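Side-chain contact in Cas13d (uncultured Ruminococcus sp, PDB 6IV9), which probably processes its own CRISPR RNA and, guided by it, cleaves target RNA, using two HEPN domains: residues L495-F498 / S499-I502. The protein carries 2 engineered substitutions. Residues are numbered along the deposited sequence; the frame is centred on the assembly and turned at random.
Sequences LLYF and SKMI
K500 reaches the ring of Y497 because its chain sets out with CG beside the backbone N (chi1 -66°), runs extended, and then bends at chi3 (-91°), which carries CE and NZ back toward the start of the helix. Y497, whose CG likewise lies beside its own backbone N, turns one ring face to that chain. CE of K500 packs over this face, offset toward the rim and 3.6 Å from CE1 of Y497, a CH-pi contact, while NZ of K500 stands 4.0 Å from the centroid of the Y497 ring in a cation-pi interaction. The ammonium has several further partners: a water that accepts from NZ of K500 at 3.0 Å and donates to the carbonyl O of L495 at 2.7 Å, the carbonyl O of A492, and D319 of helix 312-330, which forms a salt bridge with it. The same carboxylate is hydrogen-bonded to OH of Y497, so ring and lysine share one anionic partner. With an alanine at Y497, K500 would probably lose the aromatic surface against its methylene and charge, and D319 the hydroxyl it holds. Around F498 the packing is apolar. Its CG lies anti to the backbone N (chi1 -178°), which places the ring within reach of both M501 and I502; CE of M501 meets CD1 of F498 obliquely at 3.6 Å, and CG1 of I502 approaches CE2 of F498 at 3.9 Å. The backbone closes the turn, N of K500 bonding to O of L496 at 3.1 Å, with M501 and I502 repeating the step onto Y497 and F498. E562 of helix 556-570 bonds OG of S499 and N of the N-cap residue L496. The whole illustrates the first turn of helix 497-505, largely buried, with an i to i+3 aromatic-lysine pair joining it to helix 312-330.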
ATOM      1  N   LEU A 495      -4.622 -14.698 -16.887  1.00 32.99           N
ATOM      2  CA  LEU A 495      -4.341 -13.299 -16.471  1.00 32.58           C
ATOM      3  C   LEU A 495      -3.565 -12.523 -17.537  1.00 32.27           C
ATOM      4  O   LEU A 495      -2.797 -13.115 -18.243  1.00 32.74           O
ATOM      5  CB  LEU A 495      -3.515 -13.332 -15.183  1.00 33.02           C
ATOM      6  CG  LEU A 495      -4.058 -14.181 -14.038  1.00 37.02           C
ATOM      7  CD1 LEU A 495      -3.166 -14.090 -12.816  1.00 37.57           C
ATOM      8  CD2 LEU A 495      -5.480 -13.803 -13.691  1.00 38.80           C
ATOM      9  N   LEU A 496      -3.770 -11.214 -17.596  1.00 27.18           N
ATOM     10  CA  LEU A 496      -2.992 -10.336 -18.501  1.00 27.06           C
ATOM     11  C   LEU A 496      -1.576 -10.200 -17.939  1.00 29.28           C
ATOM     12  O   LEU A 496      -1.400 -10.377 -16.758  1.00 29.90           O
ATOM     13  CB  LEU A 496      -3.644  -8.955 -18.564  1.00 27.64           C
ATOM     14  CG  LEU A 496      -5.061  -8.932 -19.117  1.00 33.74           C
ATOM     15  CD1 LEU A 496      -5.626  -7.528 -19.104  1.00 37.57           C
ATOM     16  CD2 LEU A 496      -5.095  -9.507 -20.513  1.00 32.95           C
ATOM     17  N   TYR A 497      -0.622  -9.846 -18.789  1.00 26.96           N
ATOM     18  CA  TYR A 497       0.783  -9.651 -18.363  1.00 28.25           C
ATOM     19  C   TYR A 497       0.871  -8.484 -17.379  1.00 28.84           C
ATOM     20  O   TYR A 497       1.666  -8.531 -16.467  1.00 29.98           O
ATOM     21  CB  TYR A 497       1.734  -9.675 -19.553  1.00 29.81           C
ATOM     22  CG  TYR A 497       1.975 -11.093 -19.985  1.00 29.45           C
ATOM     23  CD1 TYR A 497       2.745 -11.937 -19.220  1.00 29.11           C
ATOM     24  CD2 TYR A 497       1.334 -11.623 -21.081  1.00 33.62           C
ATOM     25  CE1 TYR A 497       2.934 -13.262 -19.564  1.00 32.66           C
ATOM     26  CE2 TYR A 497       1.514 -12.944 -21.447  1.00 37.47           C
ATOM     27  CZ  TYR A 497       2.319 -13.767 -20.688  1.00 36.90           C
ATOM     28  OH  TYR A 497       2.484 -15.066 -21.026  1.00 35.70           O
ATOM     29  N   PHE A 498       0.034  -7.475 -17.569  1.00 29.30           N
ATOM     30  CA  PHE A 498       0.092  -6.323 -16.641  1.00 27.14           C
ATOM     31  C   PHE A 498      -0.232  -6.805 -15.223  1.00 25.87           C
ATOM     32  O   PHE A 498       0.464  -6.419 -14.318  1.00 26.22           O
ATOM     33  CB  PHE A 498      -0.828  -5.193 -17.097  1.00 27.42           C
ATOM     34  CG  PHE A 498      -0.744  -3.991 -16.197  1.00 28.37           C
ATOM     35  CD1 PHE A 498       0.198  -3.007 -16.416  1.00 29.79           C
ATOM     36  CD2 PHE A 498      -1.565  -3.879 -15.095  1.00 31.41           C
ATOM     37  CE1 PHE A 498       0.292  -1.923 -15.566  1.00 31.62           C
ATOM     38  CE2 PHE A 498      -1.475  -2.788 -14.254  1.00 34.51           C
ATOM     39  CZ  PHE A 498      -0.540  -1.817 -14.488  1.00 29.27           C
ATOM     40  N   SER A 499      -1.250  -7.652 -15.082  1.00 23.10           N
ATOM     41  CA  SER A 499      -1.671  -8.213 -13.775  1.00 25.06           C
ATOM     42  C   SER A 499      -0.542  -9.068 -13.199  1.00 28.40           C
ATOM     43  O   SER A 499      -0.264  -8.955 -12.045  1.00 24.96           O
ATOM     44  CB  SER A 499      -2.914  -9.032 -13.931  1.00 27.21           C
ATOM     45  OG  SER A 499      -3.928  -8.285 -14.544  1.00 30.90           O
ATOM     46  N   LYS A 500       0.072  -9.886 -14.037  1.00 24.80           N
ATOM     47  CA  LYS A 500       1.188 -10.762 -13.613  1.00 24.02           C
ATOM     48  C   LYS A 500       2.380  -9.898 -13.182  1.00 24.00           C
ATOM     49  O   LYS A 500       3.098 -10.293 -12.307  1.00 23.72           O
ATOM     50  CB  LYS A 500       1.462 -11.821 -14.685  1.00 25.65           C
ATOM     51  CG  LYS A 500       0.332 -12.818 -14.860  1.00 29.58           C
ATOM     52  CD  LYS A 500       0.618 -13.925 -15.849  1.00 32.80           C
ATOM     53  CE  LYS A 500       0.182 -13.624 -17.259  1.00 31.61           C
ATOM     54  NZ  LYS A 500      -0.048 -14.857 -18.037  1.00 32.18           N
ATOM     55  N   MET A 501       2.578  -8.768 -13.848  1.00 24.74           N
ATOM     56  CA  MET A 501       3.687  -7.859 -13.496  1.00 25.68           C
ATOM     57  C   MET A 501       3.438  -7.313 -12.092  1.00 28.62           C
ATOM     58  O   MET A 501       4.362  -7.243 -11.334  1.00 27.65           O
ATOM     59  CB  MET A 501       3.774  -6.698 -14.475  1.00 26.70           C
ATOM     60  CG  MET A 501       4.861  -5.746 -14.150  1.00 27.39           C
ATOM     61  SD  MET A 501       5.089  -4.546 -15.452  1.00 32.31           S
ATOM     62  CE  MET A 501       3.605  -3.572 -15.305  1.00 36.80           C
ATOM     63  N   ILE A 502       2.199  -6.942 -11.796  1.00 22.82           N
ATOM     64  CA  ILE A 502       1.851  -6.450 -10.434  1.00 23.02           C
ATOM     65  C   ILE A 502       2.073  -7.576  -9.422  1.00 23.92           C
ATOM     66  O   ILE A 502       2.634  -7.320  -8.389  1.00 24.04           O
ATOM     67  CB  ILE A 502       0.426  -5.877 -10.382  1.00 21.16           C
ATOM     68  CG1 ILE A 502       0.272  -4.710 -11.355  1.00 21.86           C
ATOM     69  CG2 ILE A 502       0.068  -5.498  -8.962  1.00 24.17           C
ATOM     70  CD1 ILE A 502       1.234  -3.587 -11.144  1.00 24.82           C
TER
HETATM   71  O   HOH W   1      -1.450 -13.803 -20.531  1.00 51.38           O